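Local coordinates for protein yeast glycogen phosphorylase (Saccharomyces cerevisiae, PDB 1YGP) that belongs to the glycogen phosphorylases, large two-domain carbohydrate phosphorylases of the GT-B clan, and binds pyridoxal-5'-phosphate in a pocket, at residues A664-K669 with P801-P806; W280-T285 with E309-V314. One frame throughout, in Å; residues are numbered along the deposited sequence.

Contact 1: residues A664-K669 with P801-P806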
loop_
_atom_site.group_PDB
_atom_site.type_symbol
_atom_site.label_atom_id
_atom_site.label_comp_id
_atom_site.label_asym_id
_atom_site.label_seq_id
_atom_site.Cartn_x
_atom_site.Cartn_y
_atom_site.Cartn_z
ATOM N N ALA A 664 -22.414 27.042 -3.627
ATOM C CA ALA A 664 -22.002 26.241 -4.771
ATOM C C ALA A 664 -22.699 24.886 -4.707
ATOM O O ALA A 664 -23.257 24.395 -5.695
ATOM C CB ALA A 664 -20.517 26.053 -4.741
ATOM N N LYS A 665 -22.781 24.307 -3.512
ATOM C CA LYS A 665 -23.535 23.085 -3.347
ATOM C C LYS A 665 -25.018 23.295 -3.664
ATOM O O LYS A 665 -25.639 22.374 -4.211
ATOM C CB LYS A 665 -23.334 22.579 -1.928
ATOM C CG LYS A 665 -22.125 21.668 -1.883
ATOM C CD LYS A 665 -21.691 21.397 -0.459
ATOM C CE LYS A 665 -20.727 20.230 -0.457
ATOM N NZ LYS A 665 -20.637 19.616 0.865
ATOM N N LEU A 666 -25.621 24.466 -3.423
ATOM C CA LEU A 666 -27.014 24.692 -3.808
ATOM C C LEU A 666 -27.125 24.663 -5.306
ATOM O O LEU A 666 -28.080 24.073 -5.823
ATOM C CB LEU A 666 -27.592 26.049 -3.416
ATOM C CG LEU A 666 -28.335 26.211 -2.110
ATOM C CD1 LEU A 666 -28.825 27.643 -1.961
ATOM C CD2 LEU A 666 -29.517 25.250 -2.093
ATOM N N ILE A 667 -26.136 25.237 -6.010
ATOM C CA ILE A 667 -26.239 25.327 -7.446
ATOM C C ILE A 667 -26.216 23.926 -8.042
ATOM O O ILE A 667 -26.975 23.649 -8.985
ATOM C CB ILE A 667 -25.103 26.210 -7.979
ATOM C CG1 ILE A 667 -25.360 27.644 -7.507
ATOM C CG2 ILE A 667 -25.046 26.154 -9.511
ATOM C CD1 ILE A 667 -24.324 28.720 -7.914
ATOM N N ILE A 668 -25.450 22.996 -7.458
ATOM C CA ILE A 668 -25.457 21.629 -7.960
ATOM C C ILE A 668 -26.839 21.039 -7.746
ATOM O O ILE A 668 -27.336 20.420 -8.689
ATOM C CB ILE A 668 -24.366 20.802 -7.244
ATOM C CG1 ILE A 668 -22.977 21.335 -7.636
ATOM C CG2 ILE A 668 -24.485 19.347 -7.636
ATOM C CD1 ILE A 668 -21.744 20.659 -7.014
ATOM N N LYS A 669 -27.526 21.254 -6.613
ATOM C CA LYS A 669 -28.843 20.658 -6.400
ATOM C C LYS A 669 -29.817 21.239 -7.413
ATOM O O LYS A 669 -30.552 20.495 -8.074
ATOM C CB LYS A 669 -29.364 20.934 -4.983
ATOM C CG LYS A 669 -30.748 20.370 -4.640
ATOM C CD LYS A 669 -30.724 18.875 -4.903
ATOM C CE LYS A 669 -32.072 18.157 -4.908
ATOM N NZ LYS A 669 -32.621 18.085 -3.570
ATOM N N PRO A 801 -40.269 23.889 -0.608
ATOM C CA PRO A 801 -40.582 24.933 -1.572
ATOM C C PRO A 801 -39.888 26.259 -1.299
ATOM O O PRO A 801 -40.405 27.306 -1.670
ATOM C CB PRO A 801 -42.085 25.041 -1.527
ATOM C CG PRO A 801 -42.516 23.740 -0.888
ATOM C CD PRO A 801 -41.442 23.526 0.163
ATOM N N ASN A 802 -38.775 26.296 -0.560
ATOM C CA ASN A 802 -38.020 27.512 -0.367
ATOM C C ASN A 802 -36.557 27.161 -0.123
ATOM O O ASN A 802 -35.769 27.915 0.447
ATOM C CB ASN A 802 -38.638 28.296 0.806
ATOM C CG ASN A 802 -39.015 29.708 0.359
ATOM O OD1 ASN A 802 -38.553 30.695 0.928
ATOM N ND2 ASN A 802 -39.822 29.921 -0.675
ATOM N N GLU A 803 -36.132 26.005 -0.636
ATOM C CA GLU A 803 -34.741 25.565 -0.550
ATOM C C GLU A 803 -33.766 26.448 -1.324
ATOM O O GLU A 803 -32.667 26.745 -0.849
ATOM C CB GLU A 803 -34.632 24.143 -1.069
ATOM C CG GLU A 803 -33.214 23.607 -1.013
ATOM C CD GLU A 803 -33.152 22.101 -0.900
ATOM O OE1 GLU A 803 -33.361 21.420 -1.900
ATOM O OE2 GLU A 803 -32.900 21.613 0.197
ATOM N N PHE A 804 -34.175 26.902 -2.518
ATOM C CA PHE A 804 -33.318 27.689 -3.401
ATOM C C PHE A 804 -33.344 29.194 -3.164
ATOM O O PHE A 804 -32.824 29.986 -3.953
ATOM C CB PHE A 804 -33.701 27.360 -4.857
ATOM C CG PHE A 804 -33.421 25.897 -5.211
ATOM C CD1 PHE A 804 -32.176 25.309 -4.908
ATOM C CD2 PHE A 804 -34.418 25.127 -5.809
ATOM C CE1 PHE A 804 -31.942 23.961 -5.198
ATOM C CE2 PHE A 804 -34.181 23.780 -6.098
ATOM C CZ PHE A 804 -32.948 23.197 -5.791
ATOM N N LYS A 805 -33.867 29.591 -1.999
ATOM C CA LYS A 805 -34.023 30.987 -1.631
ATOM C C LYS A 805 -32.710 31.746 -1.479
ATOM O O LYS A 805 -32.644 32.817 -2.075
ATOM C CB LYS A 805 -34.809 31.118 -0.322
ATOM C CG LYS A 805 -35.762 32.281 -0.425
ATOM C CD LYS A 805 -36.213 32.896 0.885
ATOM C CE LYS A 805 -37.420 33.804 0.658
ATOM N NZ LYS A 805 -37.269 34.716 -0.469
ATOM N N PRO A 806 -31.636 31.351 -0.784
ATOM C CA PRO A 806 -30.389 32.118 -0.688
ATOM C C PRO A 806 -29.805 32.601 -2.014
ATOM O O PRO A 806 -29.273 33.712 -2.115
ATOM C CB PRO A 806 -29.474 31.197 0.052
ATOM C CG PRO A 806 -30.430 30.522 0.992
ATOM C CD PRO A 806 -31.565 30.170 0.061
#

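Contact 2: residues W280-T285 with E309-V314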
loop_
_atom_site.group_PDB
_atom_site.type_symbol
_atom_site.label_atom_id
_atom_site.label_comp_id
_atom_site.label_asym_id
_atom_site.label_seq_id
_atom_site.Cartn_x
_atom_site.Cartn_y
_atom_site.Cartn_z
ATOM N N TRP A 280 6.734 13.047 -3.067
ATOM C CA TRP A 280 7.160 12.644 -1.755
ATOM C C TRP A 280 5.986 12.093 -0.983
ATOM O O TRP A 280 4.875 12.616 -1.085
ATOM C CB TRP A 280 7.718 13.833 -0.968
ATOM C CG TRP A 280 8.901 14.520 -1.634
ATOM C CD1 TRP A 280 8.783 15.709 -2.324
ATOM C CD2 TRP A 280 10.160 13.994 -1.687
ATOM N NE1 TRP A 280 9.973 15.926 -2.827
ATOM C CE2 TRP A 280 10.825 14.939 -2.482
ATOM C CE3 TRP A 280 10.820 12.865 -1.195
ATOM C CZ2 TRP A 280 12.172 14.734 -2.796
ATOM C CZ3 TRP A 280 12.167 12.677 -1.516
ATOM C CH2 TRP A 280 12.837 13.602 -2.314
ATOM N N GLN A 281 6.218 11.063 -0.177
ATOM C CA GLN A 281 5.248 10.487 0.754
ATOM C C GLN A 281 5.811 10.751 2.136
ATOM O O GLN A 281 7.029 10.571 2.283
ATOM C CB GLN A 281 5.156 9.010 0.539
ATOM C CG GLN A 281 4.455 8.234 1.638
ATOM C CD GLN A 281 4.329 6.795 1.222
ATOM O OE1 GLN A 281 3.277 6.421 0.726
ATOM N NE2 GLN A 281 5.338 5.940 1.332
ATOM N N ALA A 282 5.024 11.150 3.137
ATOM C CA ALA A 282 5.589 11.395 4.456
ATOM C C ALA A 282 5.573 10.135 5.277
ATOM O O ALA A 282 4.559 9.434 5.245
ATOM C CB ALA A 282 4.807 12.393 5.252
ATOM N N ARG A 283 6.636 9.786 5.994
ATOM C CA ARG A 283 6.680 8.587 6.820
ATOM C C ARG A 283 7.169 8.983 8.208
ATOM O O ARG A 283 7.810 10.031 8.325
ATOM C CB ARG A 283 7.604 7.562 6.207
ATOM C CG ARG A 283 6.946 6.917 4.981
ATOM C CD ARG A 283 7.800 5.742 4.528
ATOM N NE ARG A 283 7.468 5.246 3.200
ATOM C CZ ARG A 283 8.315 4.475 2.491
ATOM N NH1 ARG A 283 9.511 4.112 2.972
ATOM N NH2 ARG A 283 8.001 4.105 1.249
ATOM N N PRO A 284 6.794 8.305 9.305
ATOM C CA PRO A 284 7.265 8.549 10.660
ATOM C C PRO A 284 8.713 8.139 10.851
ATOM O O PRO A 284 9.215 7.278 10.117
ATOM C CB PRO A 284 6.346 7.753 11.513
ATOM C CG PRO A 284 6.091 6.554 10.626
ATOM C CD PRO A 284 5.810 7.228 9.313
ATOM N N THR A 285 9.408 8.703 11.840
ATOM C CA THR A 285 10.781 8.292 12.063
ATOM C C THR A 285 10.678 6.976 12.803
ATOM O O THR A 285 11.568 6.137 12.712
ATOM C CB THR A 285 11.542 9.316 12.907
ATOM O OG1 THR A 285 10.592 9.909 13.774
ATOM C CG2 THR A 285 12.233 10.378 12.074
ATOM N N GLU A 309 1.686 10.590 8.450
ATOM C CA GLU A 309 0.853 10.383 7.303
ATOM C C GLU A 309 -0.205 11.459 7.035
ATOM O O GLU A 309 -0.729 11.525 5.909
ATOM C CB GLU A 309 0.236 9.013 7.466
ATOM C CG GLU A 309 1.322 7.967 7.190
ATOM C CD GLU A 309 0.951 6.494 7.407
ATOM O OE1 GLU A 309 -0.242 6.169 7.561
ATOM O OE2 GLU A 309 1.889 5.675 7.415
ATOM N N SER A 310 -0.522 12.354 7.979
ATOM C CA SER A 310 -1.443 13.449 7.722
ATOM C C SER A 310 -0.906 14.317 6.597
ATOM O O SER A 310 -1.638 14.701 5.681
ATOM C CB SER A 310 -1.591 14.358 8.899
ATOM O OG SER A 310 -1.719 13.625 10.097
ATOM N N ILE A 311 0.399 14.565 6.597
ATOM C CA ILE A 311 1.033 15.447 5.631
ATOM C C ILE A 311 0.827 15.006 4.189
ATOM O O ILE A 311 0.744 15.883 3.330
ATOM C CB ILE A 311 2.532 15.533 5.936
ATOM C CG1 ILE A 311 2.781 15.888 7.384
ATOM C CG2 ILE A 311 3.141 16.622 5.076
ATOM C CD1 ILE A 311 4.243 15.579 7.736
ATOM N N THR A 312 0.774 13.732 3.803
ATOM C CA THR A 312 0.466 13.438 2.415
ATOM C C THR A 312 -0.852 12.697 2.267
ATOM O O THR A 312 -1.141 12.121 1.211
ATOM C CB THR A 312 1.628 12.652 1.809
ATOM O OG1 THR A 312 1.949 11.644 2.741
ATOM C CG2 THR A 312 2.856 13.491 1.538
ATOM N N ALA A 313 -1.727 12.708 3.274
ATOM C CA ALA A 313 -3.007 12.045 3.123
ATOM C C ALA A 313 -3.955 12.674 2.120
ATOM O O ALA A 313 -4.462 11.931 1.280
ATOM C CB ALA A 313 -3.779 11.993 4.408
ATOM N N VAL A 314 -4.176 13.999 2.124
ATOM C CA VAL A 314 -5.212 14.657 1.322
ATOM C C VAL A 314 -4.743 15.994 0.759
ATOM O O VAL A 314 -4.009 16.745 1.402
ATOM C CB VAL A 314 -6.456 14.761 2.274
ATOM C CG1 VAL A 314 -7.223 16.066 2.284
ATOM C CG2 VAL A 314 -7.406 13.722 1.753
#

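Contact 1: residues A664-K669 with P801-P806
Leu-666 reaches out from helix 662-678 and sets its two methyls against the turn at 802-805 and the first residues of helix 805-813. CD2 of Leu-666 lies 3.9 Å from CD1 of Phe-804, the two side chains crossing obliquely, while CD1 of Leu-666 comes within 4.1 Å of CB of Pro-806. CD2 of Leu-666 also packs on the backbone, 3.7 Å from O of Glu-803. The ring of Phe-804 turns its edge to Lys-669, whose CG, anti to the backbone N (chi1 179°), stands 3.8 Å from CZ of Phe-804 and whose CB lies in the ring plane. Residues Asn-802 to Lys-805 form a type I beta turn with Phe-804 at the N-cap position, and the contact thus joins the start of this late helix to one packed beside the six-stranded parallel sheet of the GT-B fold. The ring of Phe-804 continues onto Leu-670 and Cys-673 of helix 662-678. Beyond the apolar patch the Lys-669 chain bends at chi2 and chi4, and its NZ makes a long salt bridge of 3.8 Å to OE1 of Glu-803. Tyr-204 OH is a weak hydrogen-bond partner of both charged groups, through Lys-669 NZ and Glu-803 OE2.

Contact 2: residues W280-T285 with E309-V314
Ala-282 on strand 280-284 faces Ile-311 and Thr-312 of a weakly bonded helical segment, 309-313, whose axis runs nearly antiparallel to the strand (159°) at a closest approach of 6.6 Å. The strand is part of the nine-stranded mixed sheet of the GT-B fold, hydrogen-bonded through its backbone to Gly-188 and Arg-190 on one flank and to Val-260 and Leu-258 on the other, and the helix end packs against it. CB of Ala-282 points at the helix and meets CB of Ile-311 at 3.9 Å. Phe-334 of helix 322-350 touches both side chains, extending this apolar patch. At the helix's exposed margin the Glu-309 methylene CG lies 4.1 Å from O of Ala-282. Thr-312 works with both of its branches. Its CG2, anti to the carbonyl carbon, rests 3.4 Å from O of Trp-280, whose indole turns from the helix and bonds through NE1 to Ser-339 OG. The hydroxyl sits between the backbone N and the carbonyl carbon (chi1 47°), which directs OG1 at the strand; there OG1 of Thr-312 accepts a hydrogen bond from the backbone N-H of the buried Ala-282, N to OG1 3.1 Å, with an almost straight N-H...O angle of 177°.

How the contacts relate
The two contacts lie by different sheets of the GT-B architecture: contact 2 packs a helix end on the nine-stranded mixed sheet, whereas contact 1 joins two helical elements beside the six-stranded parallel one. Their centres are about 37 Å apart and their nearest atoms about 14 Å apart, so they do not touch and share no element. Both are largely buried. Contact 1 links regions far apart in sequence through leucine and phenylalanine, with a long charge pair at its polar margin; contact 2 spans a short connection and combines alanine and isoleucine with a main-chain to side-chain hydrogen bond held inside. Contact 2 lies near the second subunit, where Arg-283 packs on Asn-214 and Val-314 on Phe-293 of that subunit.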